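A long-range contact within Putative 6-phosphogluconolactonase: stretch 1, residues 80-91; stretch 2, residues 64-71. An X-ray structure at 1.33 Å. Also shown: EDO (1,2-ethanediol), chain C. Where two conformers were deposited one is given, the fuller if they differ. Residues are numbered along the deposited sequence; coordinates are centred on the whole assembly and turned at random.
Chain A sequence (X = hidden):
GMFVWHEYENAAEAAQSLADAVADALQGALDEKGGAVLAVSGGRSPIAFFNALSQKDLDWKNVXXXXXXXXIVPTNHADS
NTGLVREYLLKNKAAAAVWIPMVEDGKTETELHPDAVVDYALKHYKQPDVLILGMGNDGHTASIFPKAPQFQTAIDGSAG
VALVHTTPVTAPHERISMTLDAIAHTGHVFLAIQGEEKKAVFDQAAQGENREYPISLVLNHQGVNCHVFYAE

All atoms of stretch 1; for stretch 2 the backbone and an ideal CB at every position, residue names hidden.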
# COMPACT_ATOMS: atom_id res chain seq x y z
N SER A 80 -12.90 4.75 4.38
CA SER A 80 -11.63 4.88 5.07
C SER A 80 -10.84 3.57 4.95
O SER A 80 -11.31 2.50 5.36
CB SER A 80 -11.86 5.19 6.54
OG SER A 80 -10.63 5.23 7.24
N ASN A 81 -9.60 3.64 4.47
CA ASN A 81 -8.73 2.49 4.51
C ASN A 81 -8.31 2.16 5.95
O ASN A 81 -8.03 1.00 6.26
CB ASN A 81 -7.47 2.68 3.66
CG ASN A 81 -7.74 2.71 2.15
OD1 ASN A 81 -8.79 2.21 1.70
ND2 ASN A 81 -6.76 3.23 1.37
N THR A 82 -8.23 3.17 6.82
CA THR A 82 -7.97 2.95 8.23
C THR A 82 -9.04 2.06 8.82
O THR A 82 -8.76 1.06 9.51
CB THR A 82 -7.90 4.28 8.97
OG1 THR A 82 -6.77 5.02 8.48
CG2 THR A 82 -7.73 4.06 10.50
N GLY A 83 -10.30 2.36 8.51
CA GLY A 83 -11.39 1.51 8.98
C GLY A 83 -11.32 0.09 8.44
O GLY A 83 -11.57 -0.87 9.15
N LEU A 84 -10.97 -0.01 7.17
CA LEU A 84 -10.77 -1.30 6.50
C LEU A 84 -9.80 -2.14 7.28
O LEU A 84 -10.14 -3.25 7.68
CB LEU A 84 -10.25 -1.13 5.06
CG LEU A 84 -9.92 -2.41 4.33
CD1 LEU A 84 -11.23 -3.01 3.77
CD2 LEU A 84 -8.83 -2.09 3.25
N VAL A 85 -8.58 -1.60 7.46
CA VAL A 85 -7.50 -2.28 8.10
C VAL A 85 -7.85 -2.65 9.56
O VAL A 85 -7.51 -3.75 10.04
CB VAL A 85 -6.19 -1.49 7.97
CG1 VAL A 85 -5.08 -2.06 8.83
CG2 VAL A 85 -5.77 -1.45 6.49
N ARG A 86 -8.54 -1.78 10.26
CA ARG A 86 -8.98 -2.09 11.60
C ARG A 86 -9.96 -3.27 11.59
O ARG A 86 -9.88 -4.11 12.47
CB ARG A 86 -9.58 -0.87 12.26
CG ARG A 86 -8.48 0.07 12.73
CD ARG A 86 -9.05 1.43 13.17
NE ARG A 86 -7.99 2.24 13.77
CZ ARG A 86 -8.11 3.52 14.06
NH1 ARG A 86 -9.19 4.18 13.74
NH2 ARG A 86 -7.11 4.15 14.69
N GLU A 87 -10.82 -3.34 10.60
CA GLU A 87 -11.84 -4.41 10.55
C GLU A 87 -11.16 -5.74 10.24
O GLU A 87 -11.52 -6.76 10.84
CB GLU A 87 -12.90 -4.10 9.51
CG GLU A 87 -13.96 -5.21 9.36
CD GLU A 87 -15.20 -4.83 8.59
OE1 GLU A 87 -15.25 -3.76 7.95
OE2 GLU A 87 -16.16 -5.63 8.67
N TYR A 88 -10.23 -5.78 9.30
CA TYR A 88 -9.77 -7.04 8.76
C TYR A 88 -8.38 -7.47 9.09
O TYR A 88 -8.07 -8.64 8.96
CB TYR A 88 -9.99 -7.04 7.25
CG TYR A 88 -11.43 -6.91 6.75
CD1 TYR A 88 -12.31 -7.97 6.83
CD2 TYR A 88 -11.87 -5.74 6.15
CE1 TYR A 88 -13.56 -7.88 6.32
CE2 TYR A 88 -13.14 -5.65 5.64
CZ TYR A 88 -13.95 -6.75 5.69
OH TYR A 88 -15.22 -6.63 5.10
N LEU A 89 -7.50 -6.53 9.46
CA LEU A 89 -6.11 -6.86 9.76
C LEU A 89 -5.75 -6.74 11.24
O LEU A 89 -5.04 -7.60 11.73
CB LEU A 89 -5.18 -5.96 8.92
CG LEU A 89 -3.65 -6.21 9.12
CD1 LEU A 89 -3.22 -7.67 8.85
CD2 LEU A 89 -2.86 -5.21 8.19
N LEU A 90 -6.18 -5.68 11.90
CA LEU A 90 -5.75 -5.43 13.29
C LEU A 90 -6.63 -6.20 14.26
O LEU A 90 -7.43 -5.63 15.00
CB LEU A 90 -5.73 -3.94 13.59
CG LEU A 90 -4.83 -3.08 12.68
CD1 LEU A 90 -4.94 -1.63 13.08
CD2 LEU A 90 -3.37 -3.55 12.65
N LYS A 91 -6.44 -7.50 14.21
CA LYS A 91 -7.25 -8.50 14.93
C LYS A 91 -6.36 -9.71 15.06
O LYS A 91 -5.31 -9.83 14.44
CB LYS A 91 -8.53 -8.83 14.19
CG LYS A 91 -8.29 -9.51 12.91
CD LYS A 91 -9.57 -9.78 12.14
CE LYS A 91 -9.25 -10.78 10.98
NZ LYS A 91 -10.12 -10.68 9.80
N UNK A 64 5.17 -1.94 13.26
CA UNK A 64 4.27 -0.84 12.95
C UNK A 64 3.54 -1.16 11.67
O UNK A 64 4.13 -1.71 10.77
CB UNK A 64 5.03 0.49 12.83
N UNK A 65 2.24 -0.85 11.64
CA UNK A 65 1.43 -1.05 10.44
C UNK A 65 0.85 0.30 10.03
O UNK A 65 0.38 1.08 10.86
CB UNK A 65 0.32 -2.08 10.68
N UNK A 66 0.89 0.55 8.73
CA UNK A 66 0.35 1.76 8.17
C UNK A 66 -0.17 1.47 6.77
O UNK A 66 -0.27 0.32 6.33
CB UNK A 66 1.40 2.87 8.15
N UNK A 67 -0.55 2.54 6.09
CA UNK A 67 -1.13 2.49 4.76
C UNK A 67 -0.24 3.01 3.67
O UNK A 67 0.49 3.98 3.89
CB UNK A 67 -2.44 3.28 4.74
N UNK A 68 -0.36 2.44 2.49
CA UNK A 68 0.31 2.97 1.29
C UNK A 68 -0.39 4.25 0.82
O UNK A 68 0.25 5.09 0.16
CB UNK A 68 0.32 1.93 0.17
N UNK A 69 -1.68 4.39 1.13
CA UNK A 69 -2.48 5.50 0.70
C UNK A 69 -3.76 5.52 1.51
O UNK A 69 -4.17 4.47 2.03
CB UNK A 69 -2.77 5.42 -0.80
N UNK A 70 -4.37 6.69 1.62
CA UNK A 70 -5.60 6.84 2.39
C UNK A 70 -6.49 7.86 1.74
O UNK A 70 -6.04 8.83 1.12
CB UNK A 70 -5.30 7.24 3.84
N UNK A 71 -7.80 7.63 1.87
CA UNK A 71 -8.83 8.60 1.50
C UNK A 71 -8.95 9.59 2.61
O UNK A 71 -9.00 9.21 3.81
CB UNK A 71 -10.18 7.93 1.22
C1 EDO C . -15.35 0.41 6.51
O1 EDO C . -16.25 0.02 5.43
C2 EDO C . -14.71 -0.75 7.29
O2 EDO C . -14.17 -1.79 6.45

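Position 64 lies in the strand, out of reach of the helix. Its ideal CB has nothing of stretch 1 within 5.5 Å, and phi/psi of -91/139 is open to almost any residue, so the contact sets no rule here. The deposited residue is G64.

At position 65 the CA-to-CB bond points toward stretch 1, and the ideal CB lies 4.4 Å from L90 CD2 and 5.1 Å from L89 CD2. Two leucine ends with no polar partner ask for an apolar side chain; valine, isoleucine, leucine or methionine would all suit, and extended angles of -121/137 favour the beta-branched ones. The residue is I65, which packs on both leucines: I65 CD1 lies 3.7 Å from L90 CD2, and I65 CG2 lies 4.0 Å from L89 CD2.

Position 66 points away, as alternation along a strand predicts, and stretch 1 offers it nothing. It is T66, its hydroxyl bonded elsewhere in the structure.

Position 67 turns back toward the helix. Its ideal CB is 5.2 Å from N81 CB, with the methyls of V85 farther off, so the gap calls for a longer apolar side chain such as leucine, isoleucine or methionine; alanine would leave much of it empty. L67 fills it with both ends of its fork: L67 CD2 meets V85 CG2 at 3.7 Å, and L67 CD1 lies 3.8 Å from N81 CB and 3.6 Å from T82 OG1.

Position 68 leaves the strand with phi/psi of -73/-26 and its CB sideways, near nothing in stretch 1. Many residues would do; A68 is found.

At position 69 the backbone carries the clearest message: the carbonyl faces the side-chain carboxamide of N81, and N81 ND2 donates to the main-chain O of 69 at 2.9 Å, a bond any residue could accept. The CB points sideways, 5.0 Å from N81 ND2, which leaves room for a short polar group. D69 brings its end nearer and, through D69 OD2, accepts from a water O 2.5 Å away that in turn accepts from N81 ND2 at 3.1 Å.

Position 70 lies beside the start of the helix, where the N81 and T82 amides and the T82 hydroxyl lie within reach of a side chain leaving sideways. An acceptor is wanted: glutamate best, with glutamine plausible and aspartate perhaps too short. E70, with chi1 t and chi2 p, curls its carboxylate onto these donors. E70 OE1 accepts from N81 N at 2.8 Å, and E70 OE2 takes both T82 N at 2.8 Å and T82 OG1 at 2.7 Å.

Position 71 points toward stretch 1, its ideal CB 5.1 Å from S80 CA, with N81 OD1 farther along as an acceptor. A long polar or basic chain would suit. R71 lays one face of its guanidinium against N81 OD1, with R71 NE 3.7 Å from that oxygen, and R71 NE donates to the O of the D69 water at 2.8 Å. That water thus joins both stretches through three side chains.

Stretch 2, residues 64-71: GITLADER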
# COMPACT_ATOMS: atom_id res chain seq x y z
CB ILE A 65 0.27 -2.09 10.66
CG1 ILE A 65 0.87 -3.43 11.04
CG2 ILE A 65 -0.56 -2.20 9.34
CD1 ILE A 65 -0.13 -4.54 11.27
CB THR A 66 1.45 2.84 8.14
OG1 THR A 66 0.85 4.15 7.96
CG2 THR A 66 2.55 2.60 7.06
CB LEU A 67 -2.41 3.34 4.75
CG LEU A 67 -3.49 2.93 5.69
CD1 LEU A 67 -4.60 3.99 5.80
CD2 LEU A 67 -4.05 1.61 5.26
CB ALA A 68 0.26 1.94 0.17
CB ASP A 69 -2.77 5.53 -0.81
CG ASP A 69 -3.66 4.42 -1.27
OD1 ASP A 69 -3.34 3.26 -1.01
OD2 ASP A 69 -4.68 4.70 -1.94
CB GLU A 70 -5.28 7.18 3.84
CG GLU A 70 -6.45 7.43 4.79
CD GLU A 70 -7.44 6.28 4.95
OE1 GLU A 70 -8.01 5.85 3.95
OE2 GLU A 70 -7.64 5.84 6.08
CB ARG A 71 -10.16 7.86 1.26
CG ARG A 71 -10.21 6.92 0.08
CD ARG A 71 -9.45 5.62 0.26
NE ARG A 71 -9.61 4.77 -0.90
CZ ARG A 71 -10.71 4.07 -1.17
NH1 ARG A 71 -11.71 4.01 -0.31
NH2 ARG A 71 -10.73 3.35 -2.28
O HOH W 1 -7.04 3.84 -1.62
O HOH W 2 -9.74 7.70 6.89
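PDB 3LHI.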